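Local coordinates for protein C2 toxin component I (Clostridium botulinum, PDB 2J3V) that transfers ADP-ribose as the enzymatic component of the binary C2 toxin, its target probably being actin inside host cells, at residues F358-F363 against T414-V419. The protein carries 1 engineered substitution. Residues are numbered along the deposited sequence; the frame is centred on the assembly and turned at random.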
loop_
_atom_site.group_PDB
_atom_site.type_symbol
_atom_site.label_atom_id
_atom_site.label_comp_id
_atom_site.label_asym_id
_atom_site.label_seq_id
_atom_site.Cartn_x
_atom_site.Cartn_y
_atom_site.Cartn_z
ATOM N N PHE A 358 1.574 -1.480 18.892
ATOM C CA PHE A 358 0.392 -0.983 18.199
ATOM C C PHE A 358 -0.322 -2.065 17.394
ATOM O O PHE A 358 -1.134 -1.781 16.549
ATOM C CB PHE A 358 0.792 0.181 17.306
ATOM C CG PHE A 358 1.232 1.417 18.089
ATOM C CD1 PHE A 358 0.317 2.366 18.458
ATOM C CD2 PHE A 358 2.551 1.602 18.426
ATOM C CE1 PHE A 358 0.716 3.502 19.187
ATOM C CE2 PHE A 358 2.976 2.719 19.131
ATOM C CZ PHE A 358 2.056 3.655 19.529
ATOM N N SER A 359 0.011 -3.324 17.621
ATOM C CA SER A 359 -0.428 -4.421 16.733
ATOM C C SER A 359 -1.935 -4.561 16.712
ATOM O O SER A 359 -2.517 -4.929 15.695
ATOM C CB SER A 359 0.219 -5.733 17.162
ATOM O OG SER A 359 -0.175 -6.076 18.501
ATOM N N LYS A 360 -2.598 -4.181 17.808
ATOM C CA LYS A 360 -4.066 -4.211 17.868
ATOM C C LYS A 360 -4.783 -2.929 17.448
ATOM O O LYS A 360 -5.999 -2.943 17.356
ATOM C CB LYS A 360 -4.566 -4.705 19.245
ATOM C CG LYS A 360 -3.924 -6.054 19.587
ATOM C CD LYS A 360 -4.315 -6.594 20.964
ATOM C CE LYS A 360 -3.142 -7.350 21.619
ATOM N NZ LYS A 360 -3.622 -8.627 22.277
ATOM N N SER A 361 -4.064 -1.851 17.167
ATOM C CA SER A 361 -4.698 -0.649 16.616
ATOM C C SER A 361 -5.016 -0.913 15.138
ATOM O O SER A 361 -4.097 -1.035 14.317
ATOM C CB SER A 361 -3.776 0.534 16.770
ATOM O OG SER A 361 -3.581 0.840 18.143
ATOM N N ARG A 362 -6.297 -0.990 14.773
ATOM C CA ARG A 362 -6.619 -1.579 13.478
ATOM C C ARG A 362 -6.807 -0.616 12.302
ATOM O O ARG A 362 -7.068 -1.050 11.184
ATOM C CB ARG A 362 -7.756 -2.561 13.593
ATOM C CG ARG A 362 -9.001 -1.989 13.860
ATOM C CD ARG A 362 -9.948 -3.042 14.407
ATOM N NE ARG A 362 -9.883 -3.046 15.842
ATOM C CZ ARG A 362 -10.348 -4.004 16.602
ATOM N NH1 ARG A 362 -10.915 -5.034 16.058
ATOM N NH2 ARG A 362 -10.238 -3.910 17.901
ATOM N N PHE A 363 -6.634 0.671 12.568
ATOM C CA PHE A 363 -6.737 1.664 11.536
ATOM C C PHE A 363 -5.297 2.117 11.147
ATOM O O PHE A 363 -4.640 2.919 11.836
ATOM C CB PHE A 363 -7.648 2.804 11.973
ATOM C CG PHE A 363 -9.051 2.361 12.284
ATOM C CD1 PHE A 363 -9.399 1.920 13.575
ATOM C CD2 PHE A 363 -10.046 2.433 11.311
ATOM C CE1 PHE A 363 -10.681 1.527 13.867
ATOM C CE2 PHE A 363 -11.349 2.045 11.602
ATOM C CZ PHE A 363 -11.671 1.570 12.884
ATOM N N THR A 414 -4.425 -15.518 17.200
ATOM C CA THR A 414 -5.146 -14.278 17.114
ATOM C C THR A 414 -4.855 -13.589 15.768
ATOM O O THR A 414 -3.705 -13.249 15.472
ATOM C CB THR A 414 -4.701 -13.342 18.282
ATOM O OG1 THR A 414 -4.773 -14.026 19.527
ATOM C CG2 THR A 414 -5.663 -12.193 18.479
ATOM N N LYS A 415 -5.919 -13.428 14.979
ATOM C CA LYS A 415 -5.964 -12.659 13.747
ATOM C C LYS A 415 -6.995 -11.546 13.954
ATOM O O LYS A 415 -7.950 -11.725 14.690
ATOM C CB LYS A 415 -6.436 -13.559 12.589
ATOM C CG LYS A 415 -5.383 -14.535 12.113
ATOM C CD LYS A 415 -5.840 -15.327 10.872
ATOM C CE LYS A 415 -7.113 -16.119 11.163
ATOM N NZ LYS A 415 -7.223 -17.375 10.327
ATOM N N MET A 416 -6.828 -10.424 13.278
ATOM C CA MET A 416 -7.720 -9.311 13.397
ATOM C C MET A 416 -7.901 -8.660 12.007
ATOM O O MET A 416 -6.915 -8.426 11.276
ATOM C CB MET A 416 -7.137 -8.319 14.382
ATOM C CG MET A 416 -7.979 -7.104 14.578
ATOM S SD MET A 416 -7.519 -5.924 15.856
ATOM C CE MET A 416 -6.931 -7.027 17.109
ATOM N N THR A 417 -9.154 -8.351 11.661
ATOM C CA THR A 417 -9.449 -7.579 10.470
ATOM C C THR A 417 -9.078 -6.123 10.744
ATOM O O THR A 417 -9.480 -5.516 11.778
ATOM C CB THR A 417 -10.902 -7.724 10.120
ATOM O OG1 THR A 417 -11.192 -9.110 9.839
ATOM C CG2 THR A 417 -11.226 -6.948 8.782
ATOM N N GLN A 418 -8.276 -5.572 9.841
ATOM C CA GLN A 418 -7.757 -4.195 9.942
ATOM C C GLN A 418 -7.846 -3.531 8.569
ATOM O O GLN A 418 -8.169 -4.174 7.584
ATOM C CB GLN A 418 -6.292 -4.229 10.406
ATOM C CG GLN A 418 -6.075 -5.008 11.710
ATOM C CD GLN A 418 -4.745 -4.793 12.418
ATOM O OE1 GLN A 418 -3.721 -4.478 11.780
ATOM N NE2 GLN A 418 -4.745 -5.001 13.764
ATOM N N VAL A 419 -7.581 -2.233 8.515
ATOM C CA VAL A 419 -7.679 -1.511 7.289
ATOM C C VAL A 419 -6.436 -0.693 7.066
ATOM O O VAL A 419 -6.006 0.009 7.969
ATOM C CB VAL A 419 -8.974 -0.630 7.173
ATOM C CG1 VAL A 419 -10.220 -1.515 7.129
ATOM C CG2 VAL A 419 -9.066 0.446 8.253
HETATM O O HOH W 1 -11.320 -6.115 13.644
#
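Both N-H groups of the Gln418 amide nitrogen are spoken for. Gln418 NE2 gives one to the backbone O of Ser359, 2.9 Å away and nearly straight, the acceptor almost in the amide plane; the other makes a weak bond to Met416 SD. Arg300, on strand 295-301, takes hold of the amide's OE1 and also of the Ser361 carbonyl, so the whole group is fixed in rotation and the type I turn from Phe358 to Ser361 is tied to strand 414-426. Met416 SD sits 3.4 Å above the centre of the Arg362 guanidinium, covering one face, while Met416 CE reaches Lys360 CB. With CG of Arg362 wedged between its backbone N and carbonyl carbon (chi1 70°), the chain runs past the Thr417 carbonyl, and a water in the guanidinium plane joins NH1 to Thr417 O. Parallel pairing of strands 363-369 and 414-426, in the C-terminal ADP-ribosyltransferase exoenzyme region, starts here: Val419 N bonds to Arg362 O at 3.0 Å, and Val419 makes a further backbone hydrogen bond with Ile364. Val419 CG2 meets Phe363 CD2 at 3.8 Å, the side chains side by side and pointing the same way, on the face packed by Phe332 of helix 326-336.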